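Local coordinates for beta-lactamase domain protein (Burkholderia ambifaria, PDB 5I0P) that binds two zinc ions in a metallo-beta-lactamase fold and is probably a metal-dependent hydrolase, its substrate not established, at residues A[263-268]-A[290-295]; A[270-275]-A[280-285]. One frame throughout, in Å; residues are numbered along the deposited sequence.

Contact 1: residues A[263-268]-A[290-295]; sequences RYETMA and QLRAHH
E265 and R292 meet in a two-pronged salt bridge that spans the gap between helix 262-265 and the long helix 284-308; E265 CA and R292 CA, the nearest such pair between the two segments, are 11.0 Å apart. The arginine presents its NE side: R292 NE donates to E265 OE2 at 2.7 Å, and R292 NH1 donates to E265 OE1, also at 2.7 Å, so each carboxylate oxygen takes one N-H. Both oxygens lie close to the guanidinium plane, the two flat groups being 34° apart, and the nitrogens approach from above the carboxylate plane. Reach suits these residues to their places. R292 runs extended from CG to NE, E265 is extended beyond CG, and the two long chains, arriving from opposite directions, span the gap between the backbones. The remaining terminal nitrogen, R292 NH2, is bonded to the backbone O of L258 in helix 253-260, which helps fix the rotation of the guanidinium, while I288 of helix 284-308 lies against the E265 side chain. Gripped by the glutamate along its NE side and by the L258 carbonyl at NH2, the arginine links three helices at the partly exposed surface, and the pairing probably favours a deprotonated carboxylate and a charged guanidinium.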
loop_
_atom_site.group_PDB
_atom_site.type_symbol
_atom_site.label_atom_id
_atom_site.label_comp_id
_atom_site.label_asym_id
_atom_site.label_seq_id
_atom_site.Cartn_x
_atom_site.Cartn_y
_atom_site.Cartn_z
ATOM N N ARG A 263 10.898 -10.209 -3.407
ATOM C CA ARG A 263 11.435 -9.938 -2.077
ATOM C C ARG A 263 10.741 -10.742 -0.968
ATOM O O ARG A 263 11.361 -11.080 0.051
ATOM C CB ARG A 263 11.299 -8.445 -1.793
ATOM C CG ARG A 263 12.074 -7.544 -2.727
ATOM C CD ARG A 263 13.594 -7.827 -2.699
ATOM N NE ARG A 263 14.233 -7.846 -1.366
ATOM C CZ ARG A 263 14.606 -6.775 -0.651
ATOM N NH1 ARG A 263 14.387 -5.548 -1.099
ATOM N NH2 ARG A 263 15.209 -6.936 0.516
ATOM N N TYR A 264 9.461 -11.051 -1.123
ATOM C CA TYR A 264 8.777 -11.798 -0.079
ATOM C C TYR A 264 8.748 -13.284 -0.384
ATOM O O TYR A 264 8.734 -14.079 0.553
ATOM C CB TYR A 264 7.356 -11.262 0.091
ATOM C CG TYR A 264 7.320 -9.765 -0.068
ATOM C CD1 TYR A 264 7.736 -8.936 0.953
ATOM C CD2 TYR A 264 6.917 -9.188 -1.269
ATOM C CE1 TYR A 264 7.740 -7.549 0.793
ATOM C CE2 TYR A 264 6.915 -7.840 -1.433
ATOM C CZ TYR A 264 7.339 -7.009 -0.407
ATOM O OH TYR A 264 7.355 -5.629 -0.576
ATOM N N GLU A 265 8.834 -13.662 -1.671
ATOM C CA GLU A 265 8.872 -15.068 -2.070
ATOM C C GLU A 265 9.996 -15.824 -1.369
ATOM O O GLU A 265 9.844 -17.006 -1.041
ATOM C CB GLU A 265 9.057 -15.182 -3.583
ATOM C CG GLU A 265 7.816 -15.455 -4.410
ATOM C CD GLU A 265 8.049 -15.225 -5.914
ATOM O OE1 GLU A 265 8.889 -14.368 -6.281
ATOM O OE2 GLU A 265 7.389 -15.898 -6.738
ATOM N N THR A 266 11.138 -15.181 -1.145
ATOM C CA THR A 266 12.267 -15.916 -0.584
ATOM C C THR A 266 12.270 -15.941 0.936
ATOM O O THR A 266 13.103 -16.645 1.515
ATOM C CB THR A 266 13.618 -15.337 -1.058
ATOM O OG1 THR A 266 13.643 -13.915 -0.857
ATOM C CG2 THR A 266 13.881 -15.683 -2.521
ATOM N N MET A 267 11.384 -15.185 1.583
ATOM C CA MET A 267 11.306 -15.146 3.031
ATOM C C MET A 267 10.770 -16.487 3.557
ATOM O O MET A 267 10.319 -17.344 2.799
ATOM C CB MET A 267 10.407 -14.000 3.492
ATOM C CG MET A 267 10.920 -12.591 3.202
ATOM S SD MET A 267 9.717 -11.304 3.643
ATOM C CE MET A 267 10.501 -9.785 3.091
ATOM N N ALA A 268 10.851 -16.669 4.873
ATOM C CA ALA A 268 10.509 -17.949 5.483
ATOM C C ALA A 268 9.055 -18.321 5.199
ATOM O O ALA A 268 8.166 -17.461 5.256
ATOM C CB ALA A 268 10.720 -17.897 6.997
ATOM N N GLN A 290 -0.516 -17.063 -6.132
ATOM C CA GLN A 290 -1.846 -16.707 -6.614
ATOM C C GLN A 290 -1.834 -15.362 -7.340
ATOM O O GLN A 290 -2.495 -15.188 -8.370
ATOM C CB GLN A 290 -2.807 -16.655 -5.431
ATOM C CG GLN A 290 -2.943 -17.967 -4.755
ATOM C CD GLN A 290 -3.766 -17.907 -3.477
ATOM O OE1 GLN A 290 -4.262 -16.850 -3.083
ATOM N NE2 GLN A 290 -3.882 -19.049 -2.807
ATOM N N LEU A 291 -1.144 -14.379 -6.781
ATOM C CA LEU A 291 -1.097 -13.086 -7.430
ATOM C C LEU A 291 -0.386 -13.188 -8.776
ATOM O O LEU A 291 -0.865 -12.646 -9.782
ATOM C CB LEU A 291 -0.397 -12.097 -6.502
ATOM C CG LEU A 291 -1.120 -11.861 -5.172
ATOM C CD1 LEU A 291 -0.161 -11.180 -4.229
ATOM C CD2 LEU A 291 -2.332 -11.016 -5.361
ATOM N N ARG A 292 0.713 -13.945 -8.838
ATOM C CA ARG A 292 1.398 -14.088 -10.119
ATOM C C ARG A 292 0.506 -14.781 -11.145
ATOM O O ARG A 292 0.440 -14.341 -12.298
ATOM C CB ARG A 292 2.729 -14.842 -9.973
ATOM C CG ARG A 292 3.781 -14.200 -9.118
ATOM C CD ARG A 292 5.147 -14.908 -9.281
ATOM N NE ARG A 292 6.219 -14.272 -8.504
ATOM C CZ ARG A 292 6.808 -13.121 -8.814
ATOM N NH1 ARG A 292 7.768 -12.649 -8.043
ATOM N NH2 ARG A 292 6.446 -12.444 -9.882
ATOM N N ALA A 293 -0.202 -15.848 -10.740
ATOM C CA ALA A 293 -1.127 -16.523 -11.656
ATOM C C ALA A 293 -2.248 -15.599 -12.092
ATOM O O ALA A 293 -2.578 -15.529 -13.281
ATOM C CB ALA A 293 -1.721 -17.752 -11.001
ATOM N N HIS A 294 -2.803 -14.835 -11.156
ATOM C CA HIS A 294 -3.883 -13.915 -11.489
ATOM C C HIS A 294 -3.438 -12.902 -12.538
ATOM O O HIS A 294 -4.096 -12.728 -13.574
ATOM C CB HIS A 294 -4.345 -13.240 -10.219
ATOM C CG HIS A 294 -5.053 -11.950 -10.433
ATOM N ND1 HIS A 294 -4.407 -10.732 -10.352
ATOM C CD2 HIS A 294 -6.356 -11.677 -10.677
ATOM C CE1 HIS A 294 -5.284 -9.764 -10.560
ATOM N NE2 HIS A 294 -6.473 -10.310 -10.753
ATOM N N HIS A 295 -2.301 -12.247 -12.305
ATOM C CA HIS A 295 -1.828 -11.260 -13.269
ATOM C C HIS A 295 -1.462 -11.912 -14.598
ATOM O O HIS A 295 -1.588 -11.276 -15.650
ATOM C CB HIS A 295 -0.657 -10.445 -12.699
ATOM C CG HIS A 295 -1.097 -9.401 -11.729
ATOM N ND1 HIS A 295 -0.795 -9.445 -10.384
ATOM C CD2 HIS A 295 -1.878 -8.312 -11.901
ATOM C CE1 HIS A 295 -1.364 -8.422 -9.769
ATOM N NE2 HIS A 295 -2.015 -7.709 -10.672
#

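Contact 2: residues A[270-275]-A[280-285]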
loop_
_atom_site.group_PDB
_atom_site.type_symbol
_atom_site.label_atom_id
_atom_site.label_comp_id
_atom_site.label_asym_id
_atom_site.label_seq_id
_atom_site.Cartn_x
_atom_site.Cartn_y
_atom_site.Cartn_z
ATOM N N ASP A 270 6.862 -19.768 7.008
ATOM C CA ASP A 270 5.997 -19.570 8.161
ATOM C C ASP A 270 5.924 -18.122 8.570
ATOM O O ASP A 270 5.460 -17.828 9.675
ATOM C CB ASP A 270 6.498 -20.389 9.354
ATOM C CG ASP A 270 7.832 -19.885 9.886
ATOM O OD1 ASP A 270 8.625 -19.314 9.107
ATOM O OD2 ASP A 270 8.082 -20.040 11.098
ATOM N N THR A 271 6.382 -17.222 7.715
ATOM C CA THR A 271 6.371 -15.812 8.061
ATOM C C THR A 271 4.950 -15.368 8.338
ATOM O O THR A 271 4.023 -15.667 7.579
ATOM C CB THR A 271 6.992 -14.960 6.944
ATOM O OG1 THR A 271 8.337 -15.379 6.727
ATOM C CG2 THR A 271 6.994 -13.474 7.306
ATOM N N LEU A 272 4.792 -14.668 9.441
ATOM C CA LEU A 272 3.542 -14.018 9.763
ATOM C C LEU A 272 3.490 -12.742 8.940
ATOM O O LEU A 272 4.412 -11.933 9.000
ATOM C CB LEU A 272 3.479 -13.716 11.260
ATOM C CG LEU A 272 2.234 -13.002 11.759
ATOM C CD1 LEU A 272 1.019 -13.843 11.381
ATOM C CD2 LEU A 272 2.301 -12.756 13.288
ATOM N N VAL A 273 2.492 -12.629 8.079
ATOM C CA VAL A 273 2.270 -11.442 7.266
ATOM C C VAL A 273 1.210 -10.589 7.944
ATOM O O VAL A 273 0.144 -11.094 8.323
ATOM C CB VAL A 273 1.838 -11.809 5.836
ATOM C CG1 VAL A 273 1.772 -10.565 4.975
ATOM C CG2 VAL A 273 2.794 -12.848 5.239
ATOM N N LEU A 274 1.507 -9.297 8.119
ATOM C CA LEU A 274 0.562 -8.325 8.653
ATOM C C LEU A 274 0.179 -7.370 7.530
ATOM O O LEU A 274 0.899 -6.410 7.240
ATOM C CB LEU A 274 1.159 -7.588 9.854
ATOM C CG LEU A 274 1.670 -8.531 10.964
ATOM C CD1 LEU A 274 2.225 -7.798 12.188
ATOM C CD2 LEU A 274 0.574 -9.414 11.418
ATOM N N PRO A 275 -0.906 -7.629 6.820
ATOM C CA PRO A 275 -1.263 -6.803 5.669
ATOM C C PRO A 275 -2.194 -5.683 6.089
ATOM O O PRO A 275 -2.911 -5.773 7.088
ATOM C CB PRO A 275 -2.006 -7.786 4.768
ATOM C CG PRO A 275 -2.803 -8.625 5.829
ATOM C CD PRO A 275 -1.877 -8.714 7.046
ATOM N N PRO A 280 -4.147 -10.963 9.434
ATOM C CA PRO A 280 -2.819 -11.589 9.556
ATOM C C PRO A 280 -2.886 -13.037 9.083
ATOM O O PRO A 280 -3.876 -13.748 9.312
ATOM C CB PRO A 280 -2.510 -11.507 11.061
ATOM C CG PRO A 280 -3.309 -10.346 11.574
ATOM C CD PRO A 280 -4.564 -10.276 10.673
ATOM N N PHE A 281 -1.846 -13.463 8.374
ATOM C CA PHE A 281 -1.875 -14.789 7.785
ATOM C C PHE A 281 -0.460 -15.317 7.578
ATOM O O PHE A 281 0.520 -14.570 7.525
ATOM C CB PHE A 281 -2.619 -14.797 6.455
ATOM C CG PHE A 281 -1.855 -14.166 5.326
ATOM C CD1 PHE A 281 -1.883 -12.802 5.125
ATOM C CD2 PHE A 281 -1.109 -14.943 4.461
ATOM C CE1 PHE A 281 -1.216 -12.229 4.050
ATOM C CE2 PHE A 281 -0.416 -14.351 3.395
ATOM C CZ PHE A 281 -0.474 -13.002 3.206
ATOM N N ARG A 282 -0.379 -16.631 7.476
ATOM C CA ARG A 282 0.821 -17.312 7.045
ATOM C C ARG A 282 0.536 -17.954 5.691
ATOM O O ARG A 282 -0.585 -18.398 5.415
ATOM C CB ARG A 282 1.258 -18.363 8.075
ATOM C CG ARG A 282 1.847 -17.763 9.338
ATOM C CD ARG A 282 2.495 -18.774 10.314
ATOM N NE ARG A 282 3.278 -18.022 11.305
ATOM C CZ ARG A 282 2.799 -17.533 12.453
ATOM N NH1 ARG A 282 1.536 -17.755 12.773
ATOM N NH2 ARG A 282 3.578 -16.819 13.277
ATOM N N GLY A 283 1.569 -18.023 4.860
ATOM C CA GLY A 283 1.406 -18.536 3.524
ATOM C C GLY A 283 1.749 -17.477 2.506
ATOM O O GLY A 283 1.081 -17.361 1.469
ATOM N N VAL A 284 2.800 -16.696 2.792
ATOM C CA VAL A 284 3.143 -15.611 1.886
ATOM C C VAL A 284 3.487 -16.151 0.505
ATOM O O VAL A 284 3.053 -15.597 -0.512
ATOM C CB VAL A 284 4.280 -14.741 2.459
ATOM C CG1 VAL A 284 5.573 -15.532 2.602
ATOM C CG2 VAL A 284 4.497 -13.536 1.524
ATOM N N ARG A 285 4.212 -17.273 0.447
ATOM C CA ARG A 285 4.613 -17.821 -0.844
ATOM C C ARG A 285 3.406 -18.319 -1.620
ATOM O O ARG A 285 3.343 -18.158 -2.848
ATOM C CB ARG A 285 5.628 -18.946 -0.666
ATOM C CG ARG A 285 6.444 -19.198 -1.933
ATOM C CD ARG A 285 7.672 -20.062 -1.675
ATOM N NE ARG A 285 8.481 -19.446 -0.638
ATOM C CZ ARG A 285 9.320 -20.103 0.150
ATOM N NH1 ARG A 285 9.458 -21.415 0.012
ATOM N NH2 ARG A 285 10.002 -19.445 1.083
HETATM O O HOH W 1 6.257 -16.182 12.363
HETATM O O HOH W 2 4.150 -17.122 5.531
#
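F281 has CG between its own backbone N and carbonyl carbon (chi1 74°), which lays the phenyl ring beside V273, the two side chains pointing the same way. V273 meets it with its branch point: CB sits over one ring face, 3.8 Å from the centroid, in a CH-pi contact, while CG1 approaches F281 CE1 to 3.5 Å. The other methyl, V273 CG2, turns to V284 CB at the start of helix 284-308, so a branched residue here serves two neighbours at once. P275 CG adds a contact at the edge of the F281 ring. Between the backbones, V273 and F281 form an antiparallel hydrogen-bonded pair, V273 N to F281 O at 2.8 Å and F281 N to V273 O at 3.1 Å.

This is the beta hairpin 272-275/281-282 at the end of the second sheet of the metallo-beta-lactamase fold. Strand 272-275 also bonds to strand 227-231, and H277, a zinc ligand, lies in the connection between the hairpin strands. The CA-H of P280 makes a further contact with V273 O, the acceptor of the F281 N-H, and P280 CB packs on L274 CD2.

R282 runs extended from CG to NE, carrying its guanidinium back past T271. R282 NE donates to D270 O at 2.7 Å, bent to 141°, with the oxygen in the guanidinium plane; L272 CB lies over one face. A water accepts from R282 NH2 and may donate to D270 O, a long contact that competes with other acceptors. A second water links T271 O to G283 N. G283, the N-cap residue, has a positive phi of 119°, a conformation in which a CB would collide with the preceding carbonyl O, as the chain turns from strand into helix.

Overall arrangement
From the N terminus, the chain passes through helix 262-265, strand 272-275, the turn carrying H277, strand 281-282 and then the long helix 284-308. Contact 2 closes the short loop of four residues between 270-275 and 280-285; contact 1 closes a wider one of 21 residues, and the hairpin lies wholly within it. The two do not cross. Both use helix 284-308, contact 2 at its first turn and contact 1 further along. They also touch directly: R285 reaches weakly to the backbone O atoms of E265 and M267, and Y264 packs on V284. Together they tie the hairpin whose turn supplies the zinc ligand H277, helix 262-265 and the long helix into one unit.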